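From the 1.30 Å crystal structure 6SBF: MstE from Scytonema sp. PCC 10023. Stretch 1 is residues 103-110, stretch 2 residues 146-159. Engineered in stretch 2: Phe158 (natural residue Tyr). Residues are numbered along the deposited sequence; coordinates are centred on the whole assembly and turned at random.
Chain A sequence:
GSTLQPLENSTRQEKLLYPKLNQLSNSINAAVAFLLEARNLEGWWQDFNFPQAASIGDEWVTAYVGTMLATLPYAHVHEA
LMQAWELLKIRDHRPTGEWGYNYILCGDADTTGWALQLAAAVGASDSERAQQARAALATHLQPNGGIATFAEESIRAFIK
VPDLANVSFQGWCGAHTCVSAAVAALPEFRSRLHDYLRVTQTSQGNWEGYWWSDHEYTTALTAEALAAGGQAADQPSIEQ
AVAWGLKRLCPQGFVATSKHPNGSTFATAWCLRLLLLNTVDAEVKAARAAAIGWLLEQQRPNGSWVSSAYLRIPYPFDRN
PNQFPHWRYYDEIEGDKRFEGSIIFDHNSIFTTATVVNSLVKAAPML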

ATOM      1  N   TYR A 103      10.358  -6.291  14.304  1.00 12.63           N
ATOM      2  CA  TYR A 103      11.357  -5.864  15.296  1.00 13.89           C
ATOM      3  C   TYR A 103      12.786  -6.113  14.829  1.00 13.53           C
ATOM      4  O   TYR A 103      13.681  -5.315  15.104  1.00 14.78           O
ATOM      5  CB  TYR A 103      11.157  -6.625  16.617  1.00 13.78           C
ATOM      6  CG  TYR A 103      12.021  -6.141  17.744  1.00 13.60           C
ATOM      7  CD1 TYR A 103      11.602  -5.118  18.570  1.00 15.05           C
ATOM      8  CD2 TYR A 103      13.251  -6.681  17.997  1.00 15.30           C
ATOM      9  CE1 TYR A 103      12.370  -4.667  19.630  1.00 16.60           C
ATOM     10  CE2 TYR A 103      14.064  -6.235  19.034  1.00 17.60           C
ATOM     11  CZ  TYR A 103      13.625  -5.193  19.835  1.00 17.62           C
ATOM     12  OH  TYR A 103      14.439  -4.745  20.824  1.00 21.64           O
ATOM     13  N   ILE A 104      13.003  -7.261  14.173  1.00 14.19           N
ATOM     14  CA  ILE A 104      14.396  -7.714  13.921  1.00 16.00           C
ATOM     15  C   ILE A 104      14.945  -7.053  12.651  1.00 14.85           C
ATOM     16  O   ILE A 104      16.153  -7.055  12.454  1.00 18.28           O
ATOM     17  CB  ILE A 104      14.506  -9.239  13.879  1.00 17.64           C
ATOM     18  CG1 ILE A 104      13.762  -9.849  12.688  1.00 19.13           C
ATOM     19  CG2 ILE A 104      14.107  -9.868  15.214  1.00 20.19           C
ATOM     20  CD1 ILE A 104      14.075 -11.298  12.496  1.00 22.01           C
ATOM     21  N   LEU A 105      14.091  -6.468  11.830  1.00 15.06           N
ATOM     22  CA  LEU A 105      14.577  -5.754  10.631  1.00 14.87           C
ATOM     23  C   LEU A 105      15.079  -4.363  10.961  1.00 14.30           C
ATOM     24  O   LEU A 105      14.619  -3.718  11.962  1.00 16.15           O
ATOM     25  CB  LEU A 105      13.476  -5.619   9.588  1.00 17.14           C
ATOM     26  CG  LEU A 105      13.646  -6.502   8.363  1.00 19.17           C
ATOM     27  CD1 LEU A 105      14.906  -6.111   7.583  1.00 20.78           C
ATOM     28  CD2 LEU A 105      13.617  -7.986   8.714  1.00 20.80           C
ATOM     29  N   CYS A 106      15.978  -3.862  10.134  1.00 15.61           N
ATOM     30  CA  CYS A 106      16.399  -2.462  10.187  1.00 15.88           C
ATOM     31  C   CYS A 106      15.218  -1.579   9.775  1.00 14.70           C
ATOM     32  O   CYS A 106      14.212  -2.037   9.243  1.00 14.96           O
ATOM     33  CB  CYS A 106      17.597  -2.212   9.294  1.00 16.95           C
ATOM     34  SG  CYS A 106      17.307  -2.615   7.552  1.00 18.45           S
ATOM     35  N   GLY A 107      15.369  -0.299  10.068  1.00 15.51           N
ATOM     36  CA  GLY A 107      14.360   0.657   9.622  1.00 14.44           C
ATOM     37  C   GLY A 107      14.291   0.748   8.134  1.00 13.97           C
ATOM     38  O   GLY A 107      15.272   0.435   7.417  1.00 15.08           O
ATOM     39  N   ASP A 108      13.148   1.172   7.628  1.00 12.97           N
ATOM     40  CA  ASP A 108      13.006   1.459   6.185  1.00 12.87           C
ATOM     41  C   ASP A 108      12.023   2.600   5.994  1.00 13.09           C
ATOM     42  O   ASP A 108      11.141   2.891   6.837  1.00 12.95           O
ATOM     43  CB  ASP A 108      12.594   0.199   5.413  1.00 13.45           C
ATOM     44  CG  ASP A 108      11.122  -0.100   5.556  1.00 13.29           C
ATOM     45  OD1 ASP A 108      10.285   0.438   4.789  1.00 14.50           O
ATOM     46  OD2 ASP A 108      10.765  -0.935   6.456  1.00 14.88           O
ATOM     47  N   ALA A 109      12.172   3.275   4.884  1.00 12.41           N
ATOM     48  CA  ALA A 109      11.407   4.487   4.567  1.00 13.04           C
ATOM     49  C   ALA A 109       9.939   4.164   4.368  1.00 12.46           C
ATOM     50  O   ALA A 109       9.107   5.040   4.631  1.00 13.59           O
ATOM     51  CB  ALA A 109      11.952   5.181   3.349  1.00 13.67           C
ATOM     52  N   ASP A 110       9.608   3.021   3.804  1.00 12.55           N
ATOM     53  CA  ASP A 110       8.190   2.738   3.485  1.00 12.87           C
ATOM     54  C   ASP A 110       7.421   2.558   4.779  1.00 12.08           C
ATOM     55  O   ASP A 110       6.363   3.173   4.978  1.00 12.59           O
ATOM     56  CB  ASP A 110       8.061   1.541   2.557  1.00 13.93           C
ATOM     57  CG  ASP A 110       6.639   1.396   2.028  1.00 15.41           C
ATOM     58  OD1 ASP A 110       6.100   2.381   1.525  1.00 16.63           O
ATOM     59  OD2 ASP A 110       6.107   0.314   2.096  1.00 25.47           O
ATOM     60  N   GLY A 146      13.764  11.109  -5.691  1.00 18.53           N
ATOM     61  CA  GLY A 146      12.941  10.067  -5.036  1.00 14.93           C
ATOM     62  C   GLY A 146      13.479   9.594  -3.680  1.00 15.57           C
ATOM     63  O   GLY A 146      14.497  10.093  -3.183  1.00 18.13           O
ATOM     64  N   ILE A 147      12.767   8.658  -3.084  1.00 14.58           N
ATOM     65  CA  ILE A 147      13.188   8.108  -1.805  1.00 14.74           C
ATOM     66  C   ILE A 147      13.508   6.624  -1.949  1.00 13.89           C
ATOM     67  O   ILE A 147      12.778   5.885  -2.649  1.00 14.74           O
ATOM     68  CB  ILE A 147      12.155   8.426  -0.730  1.00 20.19           C
ATOM     69  CG1 ILE A 147      12.776   8.351   0.645  1.00 27.12           C
ATOM     70  CG2 ILE A 147      11.007   7.556  -0.891  1.00 20.94           C
ATOM     71  CD1 ILE A 147      12.045   9.197   1.645  1.00 27.74           C
ATOM     72  N   ALA A 148      14.591   6.228  -1.304  1.00 13.17           N
ATOM     73  CA  ALA A 148      15.052   4.824  -1.259  1.00 14.36           C
ATOM     74  C   ALA A 148      14.451   4.118  -0.029  1.00 13.03           C
ATOM     75  O   ALA A 148      14.356   4.705   1.036  1.00 17.19           O
ATOM     76  CB  ALA A 148      16.541   4.722  -1.244  1.00 16.28           C
ATOM     77  N   THR A 149      14.162   2.838  -0.156  1.00 13.80           N
ATOM     78  CA  THR A 149      13.599   2.045   0.950  1.00 13.22           C
ATOM     79  C   THR A 149      14.637   1.900   2.059  1.00 14.08           C
ATOM     80  O   THR A 149      14.326   2.121   3.255  1.00 14.15           O
ATOM     81  CB  THR A 149      13.153   0.665   0.474  1.00 14.62           C
ATOM     82  OG1 THR A 149      12.093   0.798  -0.472  1.00 15.22           O
ATOM     83  CG2 THR A 149      12.635  -0.194   1.605  1.00 16.34           C
ATOM     84  N   PHE A 150      15.833   1.458   1.722  1.00 14.55           N
ATOM     85  CA  PHE A 150      16.857   1.078   2.703  1.00 15.10           C
ATOM     86  C   PHE A 150      18.132   1.869   2.495  1.00 16.81           C
ATOM     87  O   PHE A 150      18.507   2.198   1.364  1.00 20.11           O
ATOM     88  CB  PHE A 150      17.264  -0.372   2.493  1.00 17.77           C
ATOM     89  CG  PHE A 150      16.224  -1.386   2.862  1.00 16.57           C
ATOM     90  CD1 PHE A 150      15.784  -1.517   4.171  1.00 17.22           C
ATOM     91  CD2 PHE A 150      15.676  -2.214   1.899  1.00 17.87           C
ATOM     92  CE1 PHE A 150      14.844  -2.465   4.498  1.00 17.56           C
ATOM     93  CE2 PHE A 150      14.706  -3.141   2.232  1.00 19.06           C
ATOM     94  CZ  PHE A 150      14.315  -3.290   3.540  1.00 18.79           C
ATOM     95  N   ALA A 151      18.848   2.111   3.578  1.00 18.09           N
ATOM     96  CA  ALA A 151      20.261   2.499   3.588  1.00 19.74           C
ATOM     97  C   ALA A 151      21.094   1.218   3.484  1.00 19.92           C
ATOM     98  O   ALA A 151      20.810   0.227   4.218  1.00 21.45           O
ATOM     99  CB  ALA A 151      20.576   3.235   4.854  1.00 26.75           C
ATOM    100  N   GLU A 152      22.101   1.274   2.637  1.00 20.64           N
ATOM    101  CA  GLU A 152      22.865   0.073   2.267  1.00 26.30           C
ATOM    102  C   GLU A 152      23.444  -0.637   3.497  1.00 23.26           C
ATOM    103  O   GLU A 152      23.354  -1.889   3.567  1.00 24.12           O
ATOM    104  CB  GLU A 152      23.974   0.478   1.297  1.00 26.47           C
ATOM    105  CG  GLU A 152      24.748  -0.710   0.772  1.00 31.51           C
ATOM    106  CD  GLU A 152      25.642  -0.483  -0.431  1.00 40.48           C
ATOM    107  OE1 GLU A 152      26.350  -1.424  -0.833  1.00 49.06           O
ATOM    108  OE2 GLU A 152      25.596   0.614  -0.976  1.00 38.61           O
ATOM    109  N   GLU A 153      24.092   0.091   4.385  1.00 22.36           N
ATOM    110  CA  GLU A 153      24.853  -0.570   5.475  1.00 28.68           C
ATOM    111  C   GLU A 153      23.820  -1.182   6.427  1.00 27.20           C
ATOM    112  O   GLU A 153      24.076  -2.303   6.915  1.00 30.74           O
ATOM    113  CB  GLU A 153      25.850   0.417   6.089  1.00 37.14           C
ATOM    114  CG  GLU A 153      27.014   0.734   5.130  1.00 48.00           C
ATOM    115  CD  GLU A 153      27.736  -0.424   4.415  1.00 50.77           C
ATOM    116  OE1 GLU A 153      27.959  -0.313   3.189  1.00 66.42           O
ATOM    117  OE2 GLU A 153      28.104  -1.429   5.075  1.00 62.99           O
ATOM    118  N   SER A 154      22.639  -0.579   6.559  1.00 26.16           N
ATOM    119  CA  SER A 154      21.579  -1.094   7.456  1.00 27.47           C
ATOM    120  C   SER A 154      21.123  -2.472   6.991  1.00 29.83           C
ATOM    121  O   SER A 154      20.998  -3.393   7.843  1.00 30.88           O
ATOM    122  CB  SER A 154      20.442  -0.151   7.568  1.00 26.48           C
ATOM    123  OG  SER A 154      20.909   1.053   8.084  1.00 33.27           O
ATOM    124  N   ILE A 155      20.782  -2.595   5.727  1.00 24.44           N
ATOM    125  CA  ILE A 155      20.183  -3.849   5.188  1.00 24.64           C
ATOM    126  C   ILE A 155      21.302  -4.880   4.987  1.00 29.40           C
ATOM    127  O   ILE A 155      21.055  -6.051   5.219  1.00 32.21           O
ATOM    128  CB  ILE A 155      19.313  -3.563   3.942  1.00 19.74           C
ATOM    129  CG1 ILE A 155      18.562  -4.840   3.508  1.00 23.28           C
ATOM    130  CG2 ILE A 155      20.081  -2.937   2.757  1.00 21.55           C
ATOM    131  CD1 ILE A 155      17.636  -5.411   4.540  1.00 23.68           C
ATOM    132  N   ARG A 156      22.504  -4.470   4.621  1.00 32.34           N
ATOM    133  CA  ARG A 156      23.654  -5.398   4.658  1.00 37.99           C
ATOM    134  C   ARG A 156      23.881  -5.982   6.069  1.00 36.52           C
ATOM    135  O   ARG A 156      24.242  -7.190   6.156  1.00 47.61           O
ATOM    136  CB  ARG A 156      24.921  -4.703   4.161  1.00 41.58           C
ATOM    137  CG  ARG A 156      25.023  -4.668   2.644  1.00 36.96           C
ATOM    138  CD  ARG A 156      26.396  -4.158   2.207  1.00 43.23           C
ATOM    139  NE  ARG A 156      26.511  -3.852   0.786  1.00 47.82           N
ATOM    140  CZ  ARG A 156      26.594  -4.753  -0.181  1.00 44.80           C
ATOM    141  NH1 ARG A 156      26.717  -4.369  -1.444  1.00 43.24           N
ATOM    142  NH2 ARG A 156      26.527  -6.040   0.117  1.00 47.89           N
ATOM    143  N   ALA A 157      23.814  -5.148   7.130  1.00 35.53           N
ATOM    144  CA  ALA A 157      24.124  -5.591   8.518  1.00 40.61           C
ATOM    145  C   ALA A 157      23.084  -6.639   8.910  1.00 38.17           C
ATOM    146  O   ALA A 157      23.401  -7.575   9.562  1.00 51.56           O
ATOM    147  CB  ALA A 157      24.136  -4.438   9.505  1.00 44.20           C
ATOM    148  N   PHE A 158      21.843  -6.456   8.474  1.00 37.50           N
ATOM    149  CA  PHE A 158      20.753  -7.414   8.756  1.00 34.44           C
ATOM    150  C   PHE A 158      21.006  -8.735   8.009  1.00 43.20           C
ATOM    151  O   PHE A 158      20.813  -9.795   8.662  1.00 44.28           O
ATOM    152  CB  PHE A 158      19.392  -6.835   8.369  1.00 33.36           C
ATOM    153  CG  PHE A 158      18.324  -7.861   8.610  1.00 29.31           C
ATOM    154  CD1 PHE A 158      17.867  -8.102   9.893  1.00 31.88           C
ATOM    155  CD2 PHE A 158      17.826  -8.623   7.576  1.00 34.18           C
ATOM    156  CE1 PHE A 158      16.935  -9.101  10.135  1.00 34.93           C
ATOM    157  CE2 PHE A 158      16.878  -9.611   7.807  1.00 36.13           C
ATOM    158  CZ  PHE A 158      16.447  -9.864   9.091  1.00 38.20           C
ATOM    159  N   ILE A 159      21.348  -8.679   6.708  1.00 39.29           N
ATOM    160  CA  ILE A 159      21.583  -9.858   5.791  1.00 46.80           C
ATOM    161  C   ILE A 159      22.916 -10.572   6.141  1.00 53.21           C
ATOM    162  O   ILE A 159      23.440 -10.298   7.247  1.00 61.85           O
ATOM    163  CB  ILE A 159      21.546  -9.420   4.301  1.00 52.42           C
ATOM    164  CG1 ILE A 159      20.246  -8.688   3.901  1.00 53.35           C
ATOM    165  CG2 ILE A 159      21.869 -10.585   3.365  1.00 58.32           C
ATOM    166  CD1 ILE A 159      19.060  -9.559   3.506  1.00 45.13           C
TER
HETATM  167  O   HOH W   1      17.337   1.668   6.137  1.00 19.70           O

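Contact between residues 103-110 and 146-159 of MstE, which buries 517 Å² counted over both sides. The two backbones run in opposite senses: Leu105 lies nearest Phe158, Cys106 nearest Ser154, Asp108 nearest Phe150 and Ala109 nearest Thr149, with CA-CA distances falling from 6.7 Å at the first pair to 4.9 Å at the last. At the wide end, side chains fill the gap. The engineered Phe158 (Tyr in the natural sequence) points toward stretch 1 and has the largest covered area, 84 Å². Leu105 starts sideways, but its end reaches over one face of this ring; CD2 sits 3.9 Å from the ring centroid, a CH-pi contact, and 3.4 Å from Phe158 CZ. Its other methyl, CD1, meets Ile155 CD1 at 4.1 Å. Ile104 borders the same ring, its O 3.2 Å and its CG1 4.1 Å from Phe158 CE1.

Cys106 is the central bump. With chi1 in p, its SG enters a hollow lined by Phe150, Ser154 and Ile155, 3.9 Å from Phe150 CD1, 3.8 Å from Ser154 O and 3.9 Å from Ile155 CA. The sulfur approaches the Phe150 ring obliquely, whereas Gly107 O lies at the ring edge, 3.8 Å from Phe150 CD1. Water 1 bridges the backbones here, donating to Gly107 O (2.7 Å) and accepting from Ala151 N (3.0 Å).

At the narrow end the backbones themselves meet. Ala109 N donates to Thr149 O at 2.9 Å and 167°, a nearly straight hydrogen bond and the only direct one between the stretches. Asp108 CB packs 3.6 Å from Phe150 CE1 and 3.8 Å from Thr149 CG2, while Asp108 OD1 caps the following helix through a weak 2.8 Å bond from Asp110 N. The small Ala109 CB fits close against Ala148 O (3.4 Å) and Ile147 CG1 (4.2 Å).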